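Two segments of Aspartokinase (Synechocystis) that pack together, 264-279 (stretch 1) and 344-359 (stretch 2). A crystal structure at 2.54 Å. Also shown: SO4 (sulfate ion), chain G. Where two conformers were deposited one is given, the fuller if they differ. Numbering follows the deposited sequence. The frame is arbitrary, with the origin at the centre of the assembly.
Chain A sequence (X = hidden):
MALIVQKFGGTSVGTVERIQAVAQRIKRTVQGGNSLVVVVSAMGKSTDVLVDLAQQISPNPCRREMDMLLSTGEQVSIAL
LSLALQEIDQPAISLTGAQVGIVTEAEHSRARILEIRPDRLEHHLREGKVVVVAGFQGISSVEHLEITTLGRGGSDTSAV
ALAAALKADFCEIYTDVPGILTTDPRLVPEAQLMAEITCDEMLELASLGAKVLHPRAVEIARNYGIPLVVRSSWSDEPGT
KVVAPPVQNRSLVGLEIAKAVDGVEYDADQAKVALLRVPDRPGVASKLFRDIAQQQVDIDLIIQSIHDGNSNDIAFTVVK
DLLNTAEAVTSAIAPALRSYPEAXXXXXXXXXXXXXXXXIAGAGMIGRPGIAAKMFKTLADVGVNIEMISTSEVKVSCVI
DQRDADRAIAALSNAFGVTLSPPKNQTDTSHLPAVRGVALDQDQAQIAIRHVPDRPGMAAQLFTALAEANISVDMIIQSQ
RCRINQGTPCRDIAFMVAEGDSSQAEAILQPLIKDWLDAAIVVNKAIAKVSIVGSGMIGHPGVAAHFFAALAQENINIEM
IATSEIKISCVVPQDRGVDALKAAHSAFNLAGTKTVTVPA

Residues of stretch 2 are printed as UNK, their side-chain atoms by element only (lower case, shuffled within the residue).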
ATOM      1  N   VAL A 264      35.944  13.870   5.735  1.00 43.77           N
ATOM      2  CA  VAL A 264      37.193  13.699   6.469  1.00 25.97           C
ATOM      3  C   VAL A 264      37.810  15.074   6.672  1.00 38.36           C
ATOM      4  O   VAL A 264      37.763  15.917   5.766  1.00 43.45           O
ATOM      5  CB  VAL A 264      38.247  12.831   5.699  1.00 28.76           C
ATOM      6  CG1 VAL A 264      39.569  12.885   6.410  1.00 45.66           C
ATOM      7  CG2 VAL A 264      37.826  11.396   5.600  1.00 35.38           C
ATOM      8  N   GLU A 265      38.405  15.300   7.844  1.00 30.21           N
ATOM      9  CA  GLU A 265      39.023  16.593   8.146  1.00 27.54           C
ATOM     10  C   GLU A 265      40.461  16.480   8.638  1.00 36.19           C
ATOM     11  O   GLU A 265      40.816  15.507   9.296  1.00 32.77           O
ATOM     12  CB  GLU A 265      38.170  17.350   9.144  1.00  8.40           C
ATOM     13  CG  GLU A 265      36.836  17.739   8.571  1.00 33.20           C
ATOM     14  CD  GLU A 265      35.855  18.221   9.608  1.00 27.45           C
ATOM     15  OE1 GLU A 265      36.213  18.248  10.791  1.00 37.66           O
ATOM     16  OE2 GLU A 265      34.713  18.565   9.245  1.00 47.82           O
ATOM     17  N   TYR A 266      41.289  17.474   8.303  1.00 29.58           N
ATOM     18  CA  TYR A 266      42.701  17.467   8.672  1.00 29.66           C
ATOM     19  C   TYR A 266      43.172  18.873   8.980  1.00 36.41           C
ATOM     20  O   TYR A 266      42.961  19.765   8.182  1.00 46.44           O
ATOM     21  CB  TYR A 266      43.558  16.860   7.559  1.00 29.66           C
ATOM     22  CG  TYR A 266      45.052  17.154   7.653  1.00 40.37           C
ATOM     23  CD1 TYR A 266      45.796  16.821   8.783  1.00 40.56           C
ATOM     24  CD2 TYR A 266      45.716  17.735   6.594  1.00 45.17           C
ATOM     25  CE1 TYR A 266      47.169  17.075   8.847  1.00 33.57           C
ATOM     26  CE2 TYR A 266      47.066  17.992   6.650  1.00 35.81           C
ATOM     27  CZ  TYR A 266      47.786  17.664   7.771  1.00 46.74           C
ATOM     28  OH  TYR A 266      49.133  17.936   7.808  1.00 56.42           O
ATOM     29  N   ASP A 267      43.817  19.052  10.135  1.00 32.93           N
ATOM     30  CA  ASP A 267      44.308  20.362  10.575  1.00 22.56           C
ATOM     31  C   ASP A 267      45.709  20.240  11.156  1.00 33.03           C
ATOM     32  O   ASP A 267      45.914  19.677  12.237  1.00 40.01           O
ATOM     33  CB  ASP A 267      43.362  20.967  11.612  1.00 33.22           C
ATOM     34  CG  ASP A 267      43.805  22.330  12.095  1.00 36.67           C
ATOM     35  OD1 ASP A 267      44.878  22.822  11.676  1.00 35.91           O
ATOM     36  OD2 ASP A 267      43.063  22.904  12.911  1.00 38.02           O
ATOM     37  N   ALA A 268      46.680  20.777  10.439  1.00 30.51           N
ATOM     38  CA  ALA A 268      48.073  20.635  10.850  1.00 39.29           C
ATOM     39  C   ALA A 268      48.527  21.761  11.790  1.00 36.71           C
ATOM     40  O   ALA A 268      49.562  21.658  12.453  1.00 37.91           O
ATOM     41  CB  ALA A 268      48.983  20.545   9.628  1.00 26.29           C
ATOM     42  N   ASP A 269      47.743  22.832  11.846  1.00 26.42           N
ATOM     43  CA  ASP A 269      48.086  23.975  12.669  1.00 38.04           C
ATOM     44  C   ASP A 269      47.598  23.721  14.095  1.00 48.38           C
ATOM     45  O   ASP A 269      46.617  24.311  14.557  1.00 36.19           O
ATOM     46  CB  ASP A 269      47.470  25.243  12.078  1.00 38.89           C
ATOM     47  CG  ASP A 269      47.956  26.501  12.758  1.00 51.14           C
ATOM     48  OD1 ASP A 269      48.940  26.437  13.528  1.00 55.56           O
ATOM     49  OD2 ASP A 269      47.334  27.551  12.521  1.00 44.01           O
ATOM     50  N   GLN A 270      48.297  22.812  14.772  1.00 33.95           N
ATOM     51  CA  GLN A 270      47.908  22.334  16.096  1.00 40.28           C
ATOM     52  C   GLN A 270      49.154  22.119  16.953  1.00 29.30           C
ATOM     53  O   GLN A 270      50.193  21.703  16.451  1.00 42.46           O
ATOM     54  CB  GLN A 270      47.122  21.008  15.986  1.00 21.53           C
ATOM     55  CG  GLN A 270      45.762  21.119  15.318  1.00 25.40           C
ATOM     56  CD  GLN A 270      44.616  21.355  16.303  1.00 34.96           C
ATOM     57  OE1 GLN A 270      44.645  20.877  17.439  1.00 29.35           O
ATOM     58  NE2 GLN A 270      43.589  22.079  15.858  1.00 30.18           N
ATOM     59  N   ALA A 271      49.034  22.409  18.240  1.00 36.69           N
ATOM     60  CA  ALA A 271      50.088  22.131  19.218  1.00 38.71           C
ATOM     61  C   ALA A 271      49.449  21.887  20.586  1.00 37.64           C
ATOM     62  O   ALA A 271      48.504  22.577  20.980  1.00 39.70           O
ATOM     63  CB  ALA A 271      51.095  23.280  19.290  1.00 35.06           C
ATOM     64  N   LYS A 272      49.966  20.899  21.302  1.00 26.54           N
ATOM     65  CA  LYS A 272      49.385  20.497  22.577  1.00 33.18           C
ATOM     66  C   LYS A 272      50.077  21.133  23.795  1.00 53.37           C
ATOM     67  O   LYS A 272      51.315  21.156  23.910  1.00 39.66           O
ATOM     68  CB  LYS A 272      49.393  18.964  22.709  1.00 25.21           C
ATOM     69  CG  LYS A 272      48.753  18.441  23.994  1.00 29.77           C
ATOM     70  CD  LYS A 272      49.132  17.001  24.274  1.00 22.71           C
ATOM     71  CE  LYS A 272      50.584  16.878  24.687  1.00 34.58           C
ATOM     72  NZ  LYS A 272      50.964  15.488  25.099  1.00 31.62           N
ATOM     73  N   VAL A 273      49.256  21.665  24.692  1.00 31.98           N
ATOM     74  CA  VAL A 273      49.672  21.923  26.048  1.00 40.56           C
ATOM     75  C   VAL A 273      48.879  21.008  26.986  1.00 44.32           C
ATOM     76  O   VAL A 273      47.664  20.918  26.895  1.00 47.42           O
ATOM     77  CB  VAL A 273      49.434  23.384  26.464  1.00 48.29           C
ATOM     78  CG1 VAL A 273      49.934  23.594  27.859  1.00 40.36           C
ATOM     79  CG2 VAL A 273      50.124  24.351  25.502  1.00 33.90           C
ATOM     80  N   ALA A 274      49.567  20.319  27.886  1.00 49.98           N
ATOM     81  CA  ALA A 274      48.879  19.522  28.891  1.00 31.89           C
ATOM     82  C   ALA A 274      49.367  19.887  30.296  1.00 40.49           C
ATOM     83  O   ALA A 274      50.568  20.074  30.526  1.00 45.42           O
ATOM     84  CB  ALA A 274      49.075  18.019  28.612  1.00 27.93           C
ATOM     85  N   LEU A 275      48.417  20.029  31.213  1.00 31.07           N
ATOM     86  CA  LEU A 275      48.702  20.102  32.639  1.00 33.49           C
ATOM     87  C   LEU A 275      48.470  18.734  33.259  1.00 32.63           C
ATOM     88  O   LEU A 275      47.349  18.245  33.275  1.00 43.64           O
ATOM     89  CB  LEU A 275      47.779  21.107  33.313  1.00 34.04           C
ATOM     90  CG  LEU A 275      48.488  22.316  33.915  1.00 52.38           C
ATOM     91  CD1 LEU A 275      47.496  23.149  34.699  1.00 46.10           C
ATOM     92  CD2 LEU A 275      49.656  21.872  34.802  1.00 41.53           C
ATOM     93  N   LEU A 276      49.537  18.121  33.759  1.00 31.26           N
ATOM     94  CA  LEU A 276      49.476  16.776  34.320  1.00 34.86           C
ATOM     95  C   LEU A 276      49.270  16.781  35.831  1.00 42.78           C
ATOM     96  O   LEU A 276      49.775  17.661  36.531  1.00 41.98           O
ATOM     97  CB  LEU A 276      50.781  16.043  34.018  1.00 32.52           C
ATOM     98  CG  LEU A 276      51.209  15.950  32.562  1.00 40.17           C
ATOM     99  CD1 LEU A 276      52.602  15.369  32.485  1.00 20.14           C
ATOM    100  CD2 LEU A 276      50.208  15.118  31.758  1.00 26.69           C
ATOM    101  N   ARG A 277      48.538  15.785  36.318  1.00 47.32           N
ATOM    102  CA  ARG A 277      48.416  15.512  37.750  1.00 41.70           C
ATOM    103  C   ARG A 277      47.971  16.726  38.552  1.00 49.86           C
ATOM    104  O   ARG A 277      48.573  17.077  39.569  1.00 34.57           O
ATOM    105  CB  ARG A 277      49.735  14.978  38.311  1.00 33.53           C
ATOM    106  CG  ARG A 277      49.574  14.221  39.616  1.00 40.59           C
ATOM    107  CD  ARG A 277      50.802  13.402  39.911  1.00 38.40           C
ATOM    108  NE  ARG A 277      50.584  12.472  41.009  1.00 51.78           N
ATOM    109  CZ  ARG A 277      51.563  11.842  41.643  1.00 54.82           C
ATOM    110  NH1 ARG A 277      52.828  12.047  41.298  1.00 43.04           N
ATOM    111  NH2 ARG A 277      51.278  11.008  42.622  1.00 45.07           N
ATOM    112  N   VAL A 278      46.920  17.369  38.079  1.00 42.61           N
ATOM    113  CA  VAL A 278      46.332  18.498  38.771  1.00 34.63           C
ATOM    114  C   VAL A 278      45.287  17.914  39.741  1.00 36.18           C
ATOM    115  O   VAL A 278      44.864  16.771  39.575  1.00 39.17           O
ATOM    116  CB  VAL A 278      45.719  19.481  37.722  1.00 30.56           C
ATOM    117  CG1 VAL A 278      44.269  19.147  37.455  1.00 37.36           C
ATOM    118  CG2 VAL A 278      45.856  20.909  38.164  1.00 79.17           C
ATOM    119  N   PRO A 279      44.888  18.675  40.775  1.00 48.75           N
ATOM    120  CA  PRO A 279      43.907  18.130  41.730  1.00 50.64           C
ATOM    121  C   PRO A 279      42.527  17.913  41.104  1.00 62.88           C
ATOM    122  O   PRO A 279      42.045  18.758  40.343  1.00 58.67           O
ATOM    123  CB  PRO A 279      43.829  19.213  42.825  1.00 40.61           C
ATOM    124  CG  PRO A 279      45.098  19.996  42.693  1.00 38.06           C
ATOM    125  CD  PRO A 279      45.445  19.965  41.226  1.00 63.70           C
ATOM    126  N   UNK A 344      56.425  19.325  44.609  1.00 49.65           N
ATOM    127  CA  UNK A 344      56.758  18.442  43.495  1.00 51.40           C
ATOM    128  C   UNK A 344      55.612  17.469  43.230  1.00 45.61           C
ATOM    129  O   UNK A 344      54.675  17.385  44.017  1.00 60.25           O
ATOM    130  o   UNK A 344      57.261  16.897  45.858  1.00 41.89           O
ATOM    131  c   UNK A 344      58.079  17.696  43.738  1.00 54.10           C
ATOM    132  o   UNK A 344      58.692  15.647  44.785  1.00 45.79           O
ATOM    133  c   UNK A 344      57.997  16.675  44.875  1.00 61.48           C
ATOM    134  N   UNK A 345      55.681  16.760  42.108  1.00 43.63           N
ATOM    135  CA  UNK A 345      54.647  15.789  41.718  1.00 55.12           C
ATOM    136  C   UNK A 345      53.240  16.359  41.551  1.00 54.16           C
ATOM    137  O   UNK A 345      52.266  15.634  41.729  1.00 45.24           O
ATOM    138  c   UNK A 345      54.566  14.642  42.724  1.00 32.38           C
ATOM    139  c   UNK A 345      55.847  13.848  42.916  1.00 63.13           C
ATOM    140  o   UNK A 345      54.804  13.021  44.893  1.00 45.23           O
ATOM    141  n   UNK A 345      56.773  12.107  44.330  1.00 42.31           N
ATOM    142  c   UNK A 345      55.766  12.949  44.133  1.00 58.47           C
ATOM    143  N   UNK A 346      53.134  17.640  41.214  1.00 42.68           N
ATOM    144  CA  UNK A 346      51.839  18.294  41.089  1.00 50.10           C
ATOM    145  C   UNK A 346      51.808  19.299  39.952  1.00 57.52           C
ATOM    146  O   UNK A 346      52.709  20.118  39.818  1.00 72.50           O
ATOM    147  c   UNK A 346      51.489  19.031  42.380  1.00 45.34           C
ATOM    148  o   UNK A 346      51.446  18.371  45.929  1.00 42.63           O
ATOM    149  o   UNK A 346      50.491  19.970  44.772  1.00 40.42           O
ATOM    150  c   UNK A 346      51.472  18.145  43.580  1.00 45.67           C
ATOM    151  c   UNK A 346      51.105  18.885  44.848  1.00 45.06           C
ATOM    152  N   UNK A 347      50.755  19.241  39.145  1.00 54.44           N
ATOM    153  CA  UNK A 347      50.518  20.251  38.125  1.00 38.13           C
ATOM    154  C   UNK A 347      51.779  20.611  37.326  1.00 49.85           C
ATOM    155  O   UNK A 347      52.310  21.706  37.457  1.00 50.52           O
ATOM    156  c   UNK A 347      49.934  21.486  38.774  1.00 28.54           C
ATOM    157  N   UNK A 348      52.243  19.680  36.502  1.00 39.45           N
ATOM    158  CA  UNK A 348      53.450  19.834  35.695  1.00 47.96           C
ATOM    159  C   UNK A 348      53.017  20.026  34.247  1.00 52.96           C
ATOM    160  O   UNK A 348      52.034  19.430  33.809  1.00 49.96           O
ATOM    161  c   UNK A 348      55.296  18.294  34.722  1.00 78.68           C
ATOM    162  o   UNK A 348      55.247  16.044  35.540  1.00 92.61           O
ATOM    163  o   UNK A 348      56.654  16.512  33.905  1.00 55.34           O
ATOM    164  c   UNK A 348      54.331  18.591  35.860  1.00 46.40           C
ATOM    165  c   UNK A 348      55.768  16.844  34.725  1.00 87.82           C
ATOM    166  N   UNK A 349      53.736  20.863  33.508  1.00 44.58           N
ATOM    167  CA  UNK A 349      53.333  21.211  32.155  0.63 30.25           C
ATOM    168  C   UNK A 349      54.183  20.498  31.098  1.00 48.78           C
ATOM    169  O   UNK A 349      55.406  20.402  31.238  1.00 49.19           O
ATOM    170  c   UNK A 349      53.356  22.740  31.955  0.63 37.34           C
ATOM    171  c   UNK A 349      52.968  23.118  30.533  0.63 44.49           C
ATOM    172  c   UNK A 349      53.008  23.505  34.369  0.63 53.20           C
ATOM    173  c   UNK A 349      52.421  23.413  32.961  0.63 30.88           C
ATOM    174  N   UNK A 350      53.521  19.977  30.057  1.00 38.77           N
ATOM    175  CA  UNK A 350      54.223  19.420  28.904  1.00 28.77           C
ATOM    176  C   UNK A 350      53.633  20.013  27.643  1.00 51.57           C
ATOM    177  O   UNK A 350      52.555  20.610  27.664  1.00 48.01           O
ATOM    178  c   UNK A 350      52.781  17.405  28.446  1.00 37.26           C
ATOM    179  c   UNK A 350      52.509  15.945  28.742  1.00 43.58           C
ATOM    180  c   UNK A 350      54.185  17.888  28.846  1.00 29.76           C
ATOM    181  c   UNK A 350      54.689  17.296  30.163  1.00 16.89           C
ATOM    182  N   UNK A 351      54.342  19.829  26.540  1.00 40.93           N
ATOM    183  CA  UNK A 351      54.047  20.556  25.330  1.00 26.53           C
ATOM    184  C   UNK A 351      54.433  19.633  24.185  1.00 39.64           C
ATOM    185  O   UNK A 351      55.395  18.885  24.303  1.00 36.37           O
ATOM    186  c   UNK A 351      54.842  21.892  25.351  1.00 30.75           C
ATOM    187  c   UNK A 351      54.052  22.981  24.749  1.00 61.76           C
ATOM    188  c   UNK A 351      56.192  21.736  24.676  1.00 28.94           C
ATOM    189  N   UNK A 352      53.662  19.638  23.100  1.00 48.95           N
ATOM    190  CA  UNK A 352      53.941  18.736  21.982  1.00 24.18           C
ATOM    191  C   UNK A 352      53.650  19.428  20.654  1.00 31.46           C
ATOM    192  O   UNK A 352      52.508  19.777  20.363  1.00 35.24           O
ATOM    193  c   UNK A 352      52.519  15.199  21.177  1.00 35.41           C
ATOM    194  o   UNK A 352      51.493  15.294  21.890  1.00 39.56           O
ATOM    195  o   UNK A 352      52.763  14.217  20.458  1.00 39.17           O
ATOM    196  c   UNK A 352      53.509  16.330  21.166  1.00 20.48           C
ATOM    197  c   UNK A 352      53.122  17.454  22.128  1.00 34.96           C
ATOM    198  N   UNK A 353      54.686  19.628  19.847  1.00 39.30           N
ATOM    199  CA  UNK A 353      54.560  20.504  18.687  1.00 45.67           C
ATOM    200  C   UNK A 353      54.193  19.787  17.386  1.00 60.51           C
ATOM    201  O   UNK A 353      53.599  20.397  16.490  1.00 51.56           O
ATOM    202  n   UNK A 353      56.213  24.721  14.764  1.00 89.64           N
ATOM    203  c   UNK A 353      55.827  24.459  16.186  1.00 83.43           C
ATOM    204  c   UNK A 353      55.944  22.987  16.554  1.00 73.39           C
ATOM    205  c   UNK A 353      55.841  21.320  18.505  1.00 33.71           C
ATOM    206  c   UNK A 353      55.590  22.763  18.027  1.00 78.86           C
ATOM    207  N   UNK A 354      54.533  18.503  17.268  1.00 35.28           N
ATOM    208  CA  UNK A 354      54.473  17.870  15.953  1.00 34.00           C
ATOM    209  C   UNK A 354      53.266  16.991  15.734  1.00 33.41           C
ATOM    210  O   UNK A 354      53.392  15.836  15.363  1.00 27.68           O
ATOM    211  N   UNK A 355      52.093  17.541  15.991  1.00 33.96           N
ATOM    212  CA  UNK A 355      50.860  16.789  15.915  1.00 26.60           C
ATOM    213  C   UNK A 355      49.957  17.312  14.791  1.00 34.01           C
ATOM    214  O   UNK A 355      50.145  18.420  14.273  1.00 27.61           O
ATOM    215  c   UNK A 355      50.078  16.894  17.227  1.00 27.97           C
ATOM    216  c   UNK A 355      49.834  18.368  17.572  1.00 30.53           C
ATOM    217  c   UNK A 355      50.823  16.188  18.323  1.00 17.95           C
ATOM    218  c   UNK A 355      48.912  18.592  18.752  1.00 32.13           C
ATOM    219  N   UNK A 356      48.973  16.502  14.425  1.00 30.32           N
ATOM    220  CA  UNK A 356      47.909  16.938  13.539  1.00 29.65           C
ATOM    221  C   UNK A 356      46.612  16.440  14.131  1.00 39.92           C
ATOM    222  O   UNK A 356      46.591  15.455  14.880  1.00 42.01           O
ATOM    223  c   UNK A 356      48.103  16.396  12.124  1.00 24.24           C
ATOM    224  N   UNK A 357      45.531  17.138  13.819  1.00 21.56           N
ATOM    225  CA  UNK A 357      44.203  16.659  14.163  1.00 20.34           C
ATOM    226  C   UNK A 357      43.494  16.121  12.920  1.00 36.81           C
ATOM    227  O   UNK A 357      43.419  16.801  11.888  1.00 38.41           O
ATOM    228  c   UNK A 357      41.143  18.449  15.742  1.00 22.85           C
ATOM    229  c   UNK A 357      41.017  19.581  14.728  1.00 23.29           C
ATOM    230  c   UNK A 357      43.384  17.773  14.797  1.00 13.87           C
ATOM    231  c   UNK A 357      42.009  17.308  15.206  1.00 35.54           C
ATOM    232  n   UNK A 357      39.951  20.514  15.146  1.00 23.65           N
ATOM    233  N   UNK A 358      43.016  14.886  12.996  1.00 25.11           N
ATOM    234  CA  UNK A 358      42.185  14.345  11.925  1.00 34.81           C
ATOM    235  C   UNK A 358      40.828  13.980  12.486  1.00 33.61           C
ATOM    236  O   UNK A 358      40.697  13.691  13.673  1.00 24.42           O
ATOM    237  c   UNK A 358      42.802  13.122  11.234  1.00 35.20           C
ATOM    238  c   UNK A 358      44.108  13.493  10.572  1.00 41.76           C
ATOM    239  c   UNK A 358      43.019  12.003  12.246  1.00 31.05           C
ATOM    240  c   UNK A 358      43.758  10.831  11.669  1.00 41.97           C
ATOM    241  N   UNK A 359      39.812  14.009  11.632  1.00 20.97           N
ATOM    242  CA  UNK A 359      38.465  13.657  12.068  1.00 29.48           C
ATOM    243  C   UNK A 359      37.649  13.025  10.964  1.00 33.72           C
ATOM    244  O   UNK A 359      37.900  13.237   9.765  1.00 38.13           O
ATOM    245  c   UNK A 359      37.760  14.878  12.583  1.00  5.93           C
TER
HETATM  246  S   SO4 G 605      47.502  11.239  42.952  0.50 35.26           S
HETATM  247  O1  SO4 G 605      47.213  10.295  41.916  0.50 39.58           O
HETATM  248  O2  SO4 G 605      47.452  12.646  42.622  0.50 40.76           O
HETATM  249  O3  SO4 G 605      46.475  11.012  43.945  0.50 40.76           O
HETATM  250  O4  SO4 G 605      48.865  11.027  43.330  0.50 39.95           O
HETATM  251  O   HOH W   1      40.609  22.768  13.510  1.00 38.05           O

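Position 344 has two side-chain carbons, the second carrying two oxygens. It touches nothing on stretch 1. It is Asp 344.

Position 345 has three carbons, the third carrying one oxygen and one nitrogen. Its CB lies 3.4 Å from Arg 277 NH1. It is Gln 345.

Position 346 has three carbons, the last carrying two oxygens. It is Glu 346.

Position 347 has one carbon. This CB is 4.0 Å from Leu 275 CD2, and the backbone N of 347 donates to Arg 277 O at 3.1 Å. It is Ala 347.

Position 348 has three carbons ending in two oxygens, one of them 4.1 Å from Leu 276 CD1. It is Glu 348.

Position 349 has four carbons, forked at the first, with one arm two carbons long. It packs on Leu 275 and Val 273. It is Ile 349.

Position 350 has the same forked four carbons, on the face with Ala 274 and Leu 276. It is Ile 350.

Position 351 has one carbon carrying two more and faces Val 273. It is Val 351.

Position 352 has three carbons ending in two oxygens, one near Lys 272 NZ. It is Glu 352, and OE1 forms a salt bridge with Lys 272 NZ at 3.3 Å, a weak hydrogen bond.

Position 353 has four carbons in a row ending in nitrogen; 354 has no side-chain atoms. They are Lys 353 and Gly 354.

Position 355 has four carbons, forked at the first, one arm two carbons long. The end of that arm approaches Lys 272 N. It is Ile 355.

Position 356 has one carbon, a CB 3.5 Å from Tyr 266 CE1, at the ring edge. It is Ala 356.

Position 357 has four carbons in a row ending in nitrogen, beside Asp 267. It is Lys 357. Water 1 links its NZ (2.9 Å from the water O) to Asp 267 OD2 (2.5 Å from the water O).

Position 358 has four carbons, forked at the first, and meets the Tyr 266 ring. It is Ile 358.

Position 359 has one carbon, a CB 4.1 Å from Glu 265 OE1. It is Ala 359.

The contact is antiparallel pairing of two strand pairs. Paired backbone hydrogen bonds join Glu 265 to Ala 359, Asp 267 to Lys 357, Lys 272 to Glu 352, Ala 274 to Ile 350 and Leu 276 to Glu 348. Val 273, Leu 275, Ile 349 and Val 351 share one face and make apolar contacts there.

Stretch 2, residues 344-359: DQEAEIIVEKGIAKIA
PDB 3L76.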